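PDB 4ZAS: CalS13 from Micromonospora echinospora, which probably transfers an amino group to a nucleotide-linked sugar with the help of pyridoxal 5'-phosphate. Local coordinates for residues 106-111 against 129-134; 156-161 against 186-191; 328-333 against 380-385. One frame throughout, in Å; residues are numbered along the deposited sequence.

Interaction 1: 106-111 against 129-134; sequences PGEVLT and RIRWVD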
loop_
_atom_site.group_PDB
_atom_site.type_symbol
_atom_site.label_atom_id
_atom_site.label_comp_id
_atom_site.label_asym_id
_atom_site.label_seq_id
_atom_site.Cartn_x
_atom_site.Cartn_y
_atom_site.Cartn_z
ATOM N N PRO A 106 16.533 17.052 8.345
ATOM C CA PRO A 106 17.071 18.289 7.762
ATOM C C PRO A 106 16.702 18.486 6.275
ATOM O O PRO A 106 16.694 19.614 5.775
ATOM C CB PRO A 106 18.585 18.113 7.921
ATOM C CG PRO A 106 18.804 16.619 7.934
ATOM C CD PRO A 106 17.553 15.993 8.483
ATOM N N GLY A 107 16.402 17.377 5.599
ATOM C CA GLY A 107 16.123 17.309 4.170
ATOM C C GLY A 107 14.877 17.915 3.527
ATOM O O GLY A 107 13.784 17.882 4.106
ATOM N N GLU A 108 15.042 18.462 2.320
ATOM C CA GLU A 108 13.924 19.030 1.565
ATOM C C GLU A 108 13.713 18.392 0.198
ATOM O O GLU A 108 14.622 17.805 -0.384
ATOM C CB GLU A 108 14.114 20.518 1.367
ATOM C CG GLU A 108 14.188 21.296 2.643
ATOM C CD GLU A 108 14.617 22.713 2.403
ATOM O OE1 GLU A 108 14.935 23.035 1.234
ATOM O OE2 GLU A 108 14.609 23.496 3.377
ATOM N N VAL A 109 12.488 18.514 -0.302
ATOM C CA VAL A 109 12.140 18.088 -1.652
ATOM C C VAL A 109 11.432 19.226 -2.366
ATOM O O VAL A 109 10.440 19.771 -1.864
ATOM C CB VAL A 109 11.253 16.823 -1.640
ATOM C CG1 VAL A 109 10.855 16.432 -3.070
ATOM C CG2 VAL A 109 11.972 15.669 -0.940
ATOM N N LEU A 110 11.970 19.596 -3.523
ATOM C CA LEU A 110 11.375 20.610 -4.376
ATOM C C LEU A 110 10.376 19.926 -5.290
ATOM O O LEU A 110 10.705 18.936 -5.956
ATOM C CB LEU A 110 12.454 21.333 -5.181
ATOM C CG LEU A 110 13.372 22.216 -4.342
ATOM C CD1 LEU A 110 14.611 22.599 -5.110
ATOM C CD2 LEU A 110 12.646 23.449 -3.822
ATOM N N THR A 111 9.149 20.422 -5.306
ATOM C CA THR A 111 8.081 19.754 -6.047
ATOM C C THR A 111 7.023 20.734 -6.517
ATOM O O THR A 111 7.002 21.892 -6.087
ATOM C CB THR A 111 7.392 18.693 -5.184
ATOM O OG1 THR A 111 6.307 18.117 -5.918
ATOM C CG2 THR A 111 6.826 19.332 -3.934
ATOM N N ARG A 129 11.017 17.732 4.253
ATOM C CA ARG A 129 10.291 18.996 4.082
ATOM C C ARG A 129 9.898 19.221 2.618
ATOM O O ARG A 129 10.672 18.914 1.704
ATOM C CB ARG A 129 11.152 20.178 4.527
ATOM C CG ARG A 129 11.368 20.301 6.012
ATOM C CD ARG A 129 12.420 21.381 6.305
ATOM N NE ARG A 129 12.646 21.561 7.739
ATOM C CZ ARG A 129 13.401 20.753 8.483
ATOM N NH1 ARG A 129 14.012 19.707 7.932
ATOM N NH2 ARG A 129 13.552 20.989 9.782
ATOM N N ILE A 130 8.703 19.760 2.402
ATOM C CA ILE A 130 8.272 20.224 1.085
ATOM C C ILE A 130 8.677 21.692 0.832
ATOM O O ILE A 130 8.435 22.546 1.688
ATOM C CB ILE A 130 6.751 20.078 0.934
ATOM C CG1 ILE A 130 6.367 18.611 0.755
ATOM C CG2 ILE A 130 6.241 20.915 -0.230
ATOM C CD1 ILE A 130 4.876 18.389 0.605
ATOM N N ARG A 131 9.334 21.973 -0.299
ATOM C CA ARG A 131 9.441 23.349 -0.800
ATOM C C ARG A 131 8.805 23.438 -2.195
ATOM O O ARG A 131 9.088 22.629 -3.085
ATOM C CB ARG A 131 10.878 23.867 -0.817
ATOM C CG ARG A 131 11.385 24.308 0.545
ATOM C CD ARG A 131 12.750 24.984 0.466
ATOM N NE ARG A 131 12.791 26.159 -0.402
ATOM C CZ ARG A 131 13.911 26.649 -0.931
ATOM N NH1 ARG A 131 15.077 26.053 -0.698
ATOM N NH2 ARG A 131 13.864 27.722 -1.709
ATOM N N TRP A 132 7.875 24.373 -2.348
ATOM C CA TRP A 132 7.118 24.466 -3.587
ATOM C C TRP A 132 7.882 25.195 -4.667
ATOM O O TRP A 132 8.467 26.260 -4.449
ATOM C CB TRP A 132 5.788 25.160 -3.354
ATOM C CG TRP A 132 4.860 24.445 -2.371
ATOM C CD1 TRP A 132 4.360 24.950 -1.199
ATOM C CD2 TRP A 132 4.316 23.118 -2.497
ATOM N NE1 TRP A 132 3.555 24.025 -0.592
ATOM C CE2 TRP A 132 3.494 22.898 -1.370
ATOM C CE3 TRP A 132 4.425 22.110 -3.462
ATOM C CZ2 TRP A 132 2.795 21.704 -1.172
ATOM C CZ3 TRP A 132 3.722 20.918 -3.269
ATOM C CH2 TRP A 132 2.928 20.724 -2.124
ATOM N N VAL A 133 7.850 24.625 -5.854
ATOM C CA VAL A 133 8.355 25.327 -6.998
ATOM C C VAL A 133 7.150 25.806 -7.803
ATOM O O VAL A 133 6.132 25.109 -7.892
ATOM C CB VAL A 133 9.289 24.445 -7.801
ATOM C CG1 VAL A 133 9.922 25.233 -8.913
ATOM C CG2 VAL A 133 10.347 23.920 -6.889
ATOM N N ASP A 134 7.260 27.012 -8.358
ATOM C CA ASP A 134 6.164 27.602 -9.119
ATOM C C ASP A 134 5.898 26.742 -10.354
ATOM O O ASP A 134 6.678 25.861 -10.714
ATOM C CB ASP A 134 6.480 29.059 -9.501
ATOM C CG ASP A 134 5.219 29.898 -9.808
ATOM O OD1 ASP A 134 4.097 29.374 -9.693
ATOM O OD2 ASP A 134 5.353 31.110 -10.121
#

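Interaction 2: 156-161 against 186-191; sequences RAIVVV and RRPLVV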
loop_
_atom_site.group_PDB
_atom_site.type_symbol
_atom_site.label_atom_id
_atom_site.label_comp_id
_atom_site.label_asym_id
_atom_site.label_seq_id
_atom_site.Cartn_x
_atom_site.Cartn_y
_atom_site.Cartn_z
ATOM N N ARG A 156 17.202 17.211 -1.108
ATOM C CA ARG A 156 17.559 15.800 -1.213
ATOM C C ARG A 156 17.026 15.243 -2.508
ATOM O O ARG A 156 17.610 14.337 -3.107
ATOM C CB ARG A 156 17.003 14.993 -0.044
ATOM C CG ARG A 156 17.504 15.473 1.279
ATOM C CD ARG A 156 18.960 15.100 1.499
ATOM N NE ARG A 156 19.451 15.726 2.718
ATOM C CZ ARG A 156 20.081 16.899 2.744
ATOM N NH1 ARG A 156 20.334 17.542 1.610
ATOM N NH2 ARG A 156 20.481 17.423 3.898
ATOM N N ALA A 157 15.908 15.797 -2.949
ATOM C CA ALA A 157 15.259 15.298 -4.152
ATOM C C ALA A 157 14.414 16.376 -4.832
ATOM O O ALA A 157 13.995 17.358 -4.203
ATOM C CB ALA A 157 14.401 14.064 -3.821
ATOM N N ILE A 158 14.194 16.185 -6.131
ATOM C CA ILE A 158 13.341 17.042 -6.945
ATOM C C ILE A 158 12.269 16.191 -7.594
ATOM O O ILE A 158 12.580 15.166 -8.222
ATOM C CB ILE A 158 14.168 17.790 -8.018
ATOM C CG1 ILE A 158 15.179 18.726 -7.367
ATOM C CG2 ILE A 158 13.266 18.563 -8.964
ATOM C CD1 ILE A 158 16.333 19.114 -8.291
ATOM N N VAL A 159 11.011 16.581 -7.431
ATOM C CA VAL A 159 9.914 15.846 -8.076
ATOM C C VAL A 159 9.210 16.695 -9.145
ATOM O O VAL A 159 8.621 17.727 -8.825
ATOM C CB VAL A 159 8.861 15.361 -7.045
ATOM C CG1 VAL A 159 7.735 14.634 -7.758
ATOM C CG2 VAL A 159 9.480 14.447 -6.002
ATOM N N VAL A 160 9.245 16.246 -10.397
ATOM C CA VAL A 160 8.469 16.875 -11.466
ATOM C C VAL A 160 7.297 15.976 -11.889
ATOM O O VAL A 160 7.413 14.742 -11.936
ATOM C CB VAL A 160 9.329 17.189 -12.704
ATOM C CG1 VAL A 160 10.485 18.135 -12.357
ATOM C CG2 VAL A 160 9.831 15.894 -13.310
ATOM N N VAL A 161 6.166 16.600 -12.190
ATOM C CA VAL A 161 5.007 15.884 -12.691
ATOM C C VAL A 161 4.760 16.196 -14.154
ATOM O O VAL A 161 4.708 17.370 -14.552
ATOM C CB VAL A 161 3.764 16.227 -11.884
ATOM C CG1 VAL A 161 2.543 15.564 -12.522
ATOM C CG2 VAL A 161 3.944 15.842 -10.410
ATOM N N ARG A 186 27.031 15.648 -3.611
ATOM C CA ARG A 186 26.069 14.660 -4.091
ATOM C C ARG A 186 24.869 15.338 -4.752
ATOM O O ARG A 186 24.251 16.259 -4.203
ATOM C CB ARG A 186 25.610 13.700 -2.984
ATOM C CG ARG A 186 24.722 14.256 -1.905
ATOM C CD ARG A 186 24.336 13.136 -0.940
ATOM N NE ARG A 186 23.737 11.994 -1.634
ATOM C CZ ARG A 186 23.931 10.717 -1.297
ATOM N NH1 ARG A 186 24.733 10.405 -0.280
ATOM N NH2 ARG A 186 23.339 9.748 -1.991
ATOM N N ARG A 187 24.586 14.887 -5.967
ATOM C CA ARG A 187 23.462 15.364 -6.755
ATOM C C ARG A 187 22.135 14.929 -6.119
ATOM O O ARG A 187 21.982 13.777 -5.748
ATOM C CB ARG A 187 23.577 14.824 -8.185
ATOM C CG ARG A 187 22.713 15.508 -9.229
ATOM C CD ARG A 187 23.041 14.912 -10.578
ATOM N NE ARG A 187 22.274 15.478 -11.686
ATOM C CZ ARG A 187 21.045 15.099 -12.019
ATOM N NH1 ARG A 187 20.439 15.667 -13.054
ATOM N NH2 ARG A 187 20.420 14.155 -11.321
ATOM N N PRO A 188 21.181 15.856 -5.972
ATOM C CA PRO A 188 19.891 15.433 -5.437
ATOM C C PRO A 188 19.228 14.424 -6.336
ATOM O O PRO A 188 19.547 14.348 -7.528
ATOM C CB PRO A 188 19.077 16.725 -5.405
ATOM C CG PRO A 188 19.710 17.583 -6.433
ATOM C CD PRO A 188 21.180 17.280 -6.334
ATOM N N LEU A 189 18.333 13.639 -5.747
ATOM C CA LEU A 189 17.579 12.629 -6.478
ATOM C C LEU A 189 16.544 13.291 -7.385
ATOM O O LEU A 189 15.775 14.137 -6.934
ATOM C CB LEU A 189 16.861 11.694 -5.506
ATOM C CG LEU A 189 16.101 10.544 -6.152
ATOM C CD1 LEU A 189 17.082 9.571 -6.768
ATOM C CD2 LEU A 189 15.182 9.844 -5.165
ATOM N N VAL A 190 16.522 12.915 -8.659
ATOM C CA VAL A 190 15.503 13.433 -9.572
ATOM C C VAL A 190 14.428 12.378 -9.840
ATOM O O VAL A 190 14.712 11.337 -10.448
ATOM C CB VAL A 190 16.154 13.918 -10.872
ATOM C CG1 VAL A 190 15.114 14.460 -11.806
ATOM C CG2 VAL A 190 17.209 14.968 -10.562
ATOM N N VAL A 191 13.196 12.670 -9.414
ATOM C CA VAL A 191 12.058 11.750 -9.551
ATOM C C VAL A 191 10.992 12.315 -10.485
ATOM O O VAL A 191 10.456 13.402 -10.217
ATOM C CB VAL A 191 11.391 11.472 -8.176
ATOM C CG1 VAL A 191 10.237 10.511 -8.361
ATOM C CG2 VAL A 191 12.386 10.918 -7.196
#

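Interaction 3: 328-333 against 380-385; sequences YPLKVR and VHIPVG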
loop_
_atom_site.group_PDB
_atom_site.type_symbol
_atom_site.label_atom_id
_atom_site.label_comp_id
_atom_site.label_asym_id
_atom_site.label_seq_id
_atom_site.Cartn_x
_atom_site.Cartn_y
_atom_site.Cartn_z
ATOM N N TYR A 328 -7.845 16.597 -21.471
ATOM C CA TYR A 328 -7.465 17.750 -22.282
ATOM C C TYR A 328 -7.607 19.040 -21.458
ATOM O O TYR A 328 -8.695 19.333 -20.948
ATOM C CB TYR A 328 -8.317 17.827 -23.553
ATOM C CG TYR A 328 -7.823 18.848 -24.547
ATOM C CD1 TYR A 328 -8.218 20.169 -24.465
ATOM C CD2 TYR A 328 -6.940 18.491 -25.551
ATOM C CE1 TYR A 328 -7.761 21.106 -25.359
ATOM C CE2 TYR A 328 -6.470 19.421 -26.448
ATOM C CZ TYR A 328 -6.882 20.728 -26.356
ATOM O OH TYR A 328 -6.422 21.652 -27.270
ATOM N N PRO A 329 -6.505 19.797 -21.310
ATOM C CA PRO A 329 -6.424 21.040 -20.535
ATOM C C PRO A 329 -6.868 22.288 -21.314
ATOM O O PRO A 329 -6.607 22.382 -22.518
ATOM C CB PRO A 329 -4.937 21.141 -20.207
ATOM C CG PRO A 329 -4.284 20.534 -21.365
ATOM C CD PRO A 329 -5.187 19.418 -21.842
ATOM N N LEU A 330 -7.545 23.212 -20.625
ATOM C CA LEU A 330 -7.835 24.544 -21.130
ATOM C C LEU A 330 -7.643 25.551 -19.997
ATOM O O LEU A 330 -7.786 25.200 -18.828
ATOM C CB LEU A 330 -9.265 24.648 -21.660
ATOM C CG LEU A 330 -9.632 23.893 -22.931
ATOM C CD1 LEU A 330 -11.099 24.163 -23.283
ATOM C CD2 LEU A 330 -8.687 24.265 -24.070
ATOM N N LYS A 331 -7.306 26.793 -20.324
ATOM C CA LYS A 331 -7.409 27.849 -19.322
ATOM C C LYS A 331 -8.512 28.817 -19.746
ATOM O O LYS A 331 -8.412 29.456 -20.795
ATOM C CB LYS A 331 -6.074 28.557 -19.130
ATOM C CG LYS A 331 -4.989 27.629 -18.633
ATOM C CD LYS A 331 -3.646 28.295 -18.669
ATOM C CE LYS A 331 -3.138 28.401 -20.105
ATOM N NZ LYS A 331 -1.897 29.223 -20.204
ATOM N N VAL A 332 -9.561 28.924 -18.936
ATOM C CA VAL A 332 -10.765 29.645 -19.342
ATOM C C VAL A 332 -11.140 30.772 -18.393
ATOM O O VAL A 332 -10.963 30.655 -17.185
ATOM C CB VAL A 332 -11.964 28.676 -19.462
ATOM C CG1 VAL A 332 -11.651 27.586 -20.448
ATOM C CG2 VAL A 332 -12.299 28.042 -18.118
ATOM N N ARG A 333 -11.648 31.869 -18.945
ATOM C CA ARG A 333 -12.293 32.913 -18.150
ATOM C C ARG A 333 -13.576 32.337 -17.552
ATOM O O ARG A 333 -14.205 31.475 -18.165
ATOM C CB ARG A 333 -12.603 34.156 -19.000
ATOM C CG ARG A 333 -13.666 33.910 -20.077
ATOM C CD ARG A 333 -14.329 35.171 -20.686
ATOM N NE ARG A 333 -15.364 34.728 -21.621
ATOM C CZ ARG A 333 -16.607 34.388 -21.256
ATOM N NH1 ARG A 333 -16.991 34.471 -19.984
ATOM N NH2 ARG A 333 -17.480 33.966 -22.164
ATOM N N VAL A 380 -8.920 23.926 -16.351
ATOM C CA VAL A 380 -10.083 23.071 -16.359
ATOM C C VAL A 380 -9.791 21.911 -17.294
ATOM O O VAL A 380 -8.970 22.043 -18.191
ATOM C CB VAL A 380 -11.346 23.849 -16.769
ATOM C CG1 VAL A 380 -11.338 24.174 -18.275
ATOM C CG2 VAL A 380 -12.553 23.059 -16.418
ATOM N N HIS A 381 -10.427 20.766 -17.079
ATOM C CA HIS A 381 -10.158 19.604 -17.914
ATOM C C HIS A 381 -11.428 19.062 -18.547
ATOM O O HIS A 381 -12.466 18.958 -17.886
ATOM C CB HIS A 381 -9.471 18.517 -17.091
ATOM C CG HIS A 381 -8.175 18.961 -16.486
ATOM N ND1 HIS A 381 -8.108 19.637 -15.288
ATOM C CD2 HIS A 381 -6.900 18.859 -16.931
ATOM C CE1 HIS A 381 -6.845 19.915 -15.009
ATOM N NE2 HIS A 381 -6.091 19.455 -15.992
ATOM N N ILE A 382 -11.332 18.680 -19.815
ATOM C CA ILE A 382 -12.493 18.233 -20.564
ATOM C C ILE A 382 -12.171 16.839 -21.117
ATOM O O ILE A 382 -11.007 16.515 -21.359
ATOM C CB ILE A 382 -12.865 19.229 -21.676
ATOM C CG1 ILE A 382 -11.803 19.214 -22.774
ATOM C CG2 ILE A 382 -13.044 20.624 -21.104
ATOM C CD1 ILE A 382 -12.161 20.029 -23.958
ATOM N N PRO A 383 -13.204 16.005 -21.313
ATOM C CA PRO A 383 -13.041 14.629 -21.782
ATOM C C PRO A 383 -12.345 14.567 -23.115
ATOM O O PRO A 383 -12.725 15.322 -24.001
ATOM C CB PRO A 383 -14.478 14.130 -21.913
ATOM C CG PRO A 383 -15.260 14.991 -21.002
ATOM C CD PRO A 383 -14.617 16.335 -21.087
ATOM N N VAL A 384 -11.361 13.684 -23.255
ATOM C CA VAL A 384 -10.591 13.566 -24.487
ATOM C C VAL A 384 -10.277 12.100 -24.777
ATOM O O VAL A 384 -9.786 11.776 -25.860
ATOM C CB VAL A 384 -9.286 14.412 -24.401
ATOM C CG1 VAL A 384 -8.269 13.731 -23.508
ATOM C CG2 VAL A 384 -8.703 14.714 -25.799
ATOM N N GLY A 385 -10.591 11.218 -23.820
ATOM C CA GLY A 385 -10.243 9.800 -23.900
ATOM C C GLY A 385 -10.822 8.925 -25.012
ATOM O O GLY A 385 -11.579 9.396 -25.867
#

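Interaction 1: 106-111 against 129-134
Arg129 N binds Gly107 O at 2.8 Å, the first of five backbone hydrogen bonds in a parallel ladder. Val109 N binds Arg129 O, and Arg131 N binds Val109 O at 2.9 Å. Thr111 N then binds Arg131 O, and Val133 N closes the series on Thr111 O. Glu108 and Arg131 add a long salt bridge, with OE1 of Glu108 3.6 Å from NH1 of Arg131. The carboxylate oxygen lies at the edge of the guanidinium, in its plane, while the two flat groups are turned 82° apart. The bend at chi3 (58°) turns the guanidinium of Arg131 so that NH1 faces OE1. The strands belong to a beta-alpha-beta unit in which helix 121-125 makes the crossover, and 129-132 is an outermost strand of the mixed sheet in this chain. On the face of Glu108 and Arg131, Leu110 CD2 lies 3.5 Å from Arg131 CB and over one guanidinium face, and Leu110 CB touches Val133 CG2 at 3.7 Å. On the other, Thr111 CG2 meets Trp132 CZ3 at 3.5 Å, and Thr111 OG1 bonds to Asn120. Ile130 CG2 sits over the centre of the indole ring, and Ile123 packs on Val109, Thr111 and Ile130.

Interaction 2: 156-161 against 186-191
Ala157 and Leu189 face each other at the apolar centre, their CB atoms 3.8 Å apart. Further along the same face, Val159 and Val191 lie side by side and point the same way. Val159 CG2 comes within 4.2 Å of Val191 CB. This branch stands beside its own backbone N, because CG1 takes the position anti to that N (chi1 179°). Leu90 and Ala93 of helix 82-94 pack on Ala157, and Leu92 packs on Leu189. On the opposite face Ile158 reaches back along the strand, and its CD1 meets Pro188 CG at 4.1 Å. Helix 170-180 lies on that side, with Val177 against Ile158 and Leu173 against both Val160 and Val190. The helix links the two parallel strands as a beta-alpha-beta crossover within the central sheet of the aminotransferase fold.

The backbone bonds run between these layers. Leu189 N binds Arg156 O at 2.8 Å, and Ile158 N binds Leu189 O at 2.7 Å. Val191 N then binds Ile158 O, and Val160 N binds Val191 O at 3.1 Å. At the polar edge Arg156 sets off away from 186-191, and its NH1 bonds to Pro153 O. No charged pair joins the segments. Main-chain bonds therefore fix the register, while apolar side chains fill both faces, where helices 82-94 and 170-180 pack.

Interaction 3: 328-333 against 380-385
Val380 meets Leu330 as a hydrogen-bonded pair of antiparallel strands. Val380 N binds Leu330 O at 3.0 Å, and Leu330 N binds Val380 O. CG1 of Val380 lies between its backbone N and carbonyl carbon (chi1 73°), where it touches Leu330 CB and Val332 CG2, both at 4.0 Å. His381 follows on the other face, beside Pro329 in a non-hydrogen-bonded pair. Its ring is held by partners beyond the two strands, ND1 by Ser350 O and NE2 by Trp163. Ile382 restores the hydrogen bonding, its N giving a bond to Tyr328 O and its O taking one from Tyr328 N at 3.2 Å. The Ile382 and Tyr328 side chains lie side by side, Ile382 CG1 3.8 Å from Tyr328 CB. Past the strand, Val384 crosses Tyr328 at about a right angle, Val384 CB 3.6 Å from Tyr328 CB. Val384 CG1 lies 3.5 Å from Tyr328 N, and CG2 is near the ring. An alanine here would keep CB but is likely to open a gap beside the Tyr328 backbone N and ring. Strand 328-332 is the middle of a three-stranded antiparallel sheet, flanked by 379-382 and 312-313. The face of Tyr328, Leu330, Val380 and Ile382 is largely apolar; Ile400 packs on Leu330 and Ile382, and the polar Tyr328 OH bonds to Asp303. On the other face both ring nitrogens of His381 are satisfied.

Interactions 1 and 2 belong to one mixed seven-stranded sheet, their centres about 10 Å apart. Strands 108-111 and 155-161 are neighbours in it, so the order 189-193, 155-161, 108-111, 129-132 runs through both contacts. The two meet directly: Leu110 O lies 2.8 Å from Val159 N, a probable hydrogen bond, and Val109 packs on Ala157. Interaction 3 lies in a separate three-stranded antiparallel sheet. The centre of interaction 3 is about 28 Å from that of interaction 1 and about 29 Å from that of interaction 2. The three follow one another along the chain, each closing before the next opens. The first two thus join four neighbouring strands of the central sheet, and the third belongs to a later, small sheet nearer the bound dTDP-sugar.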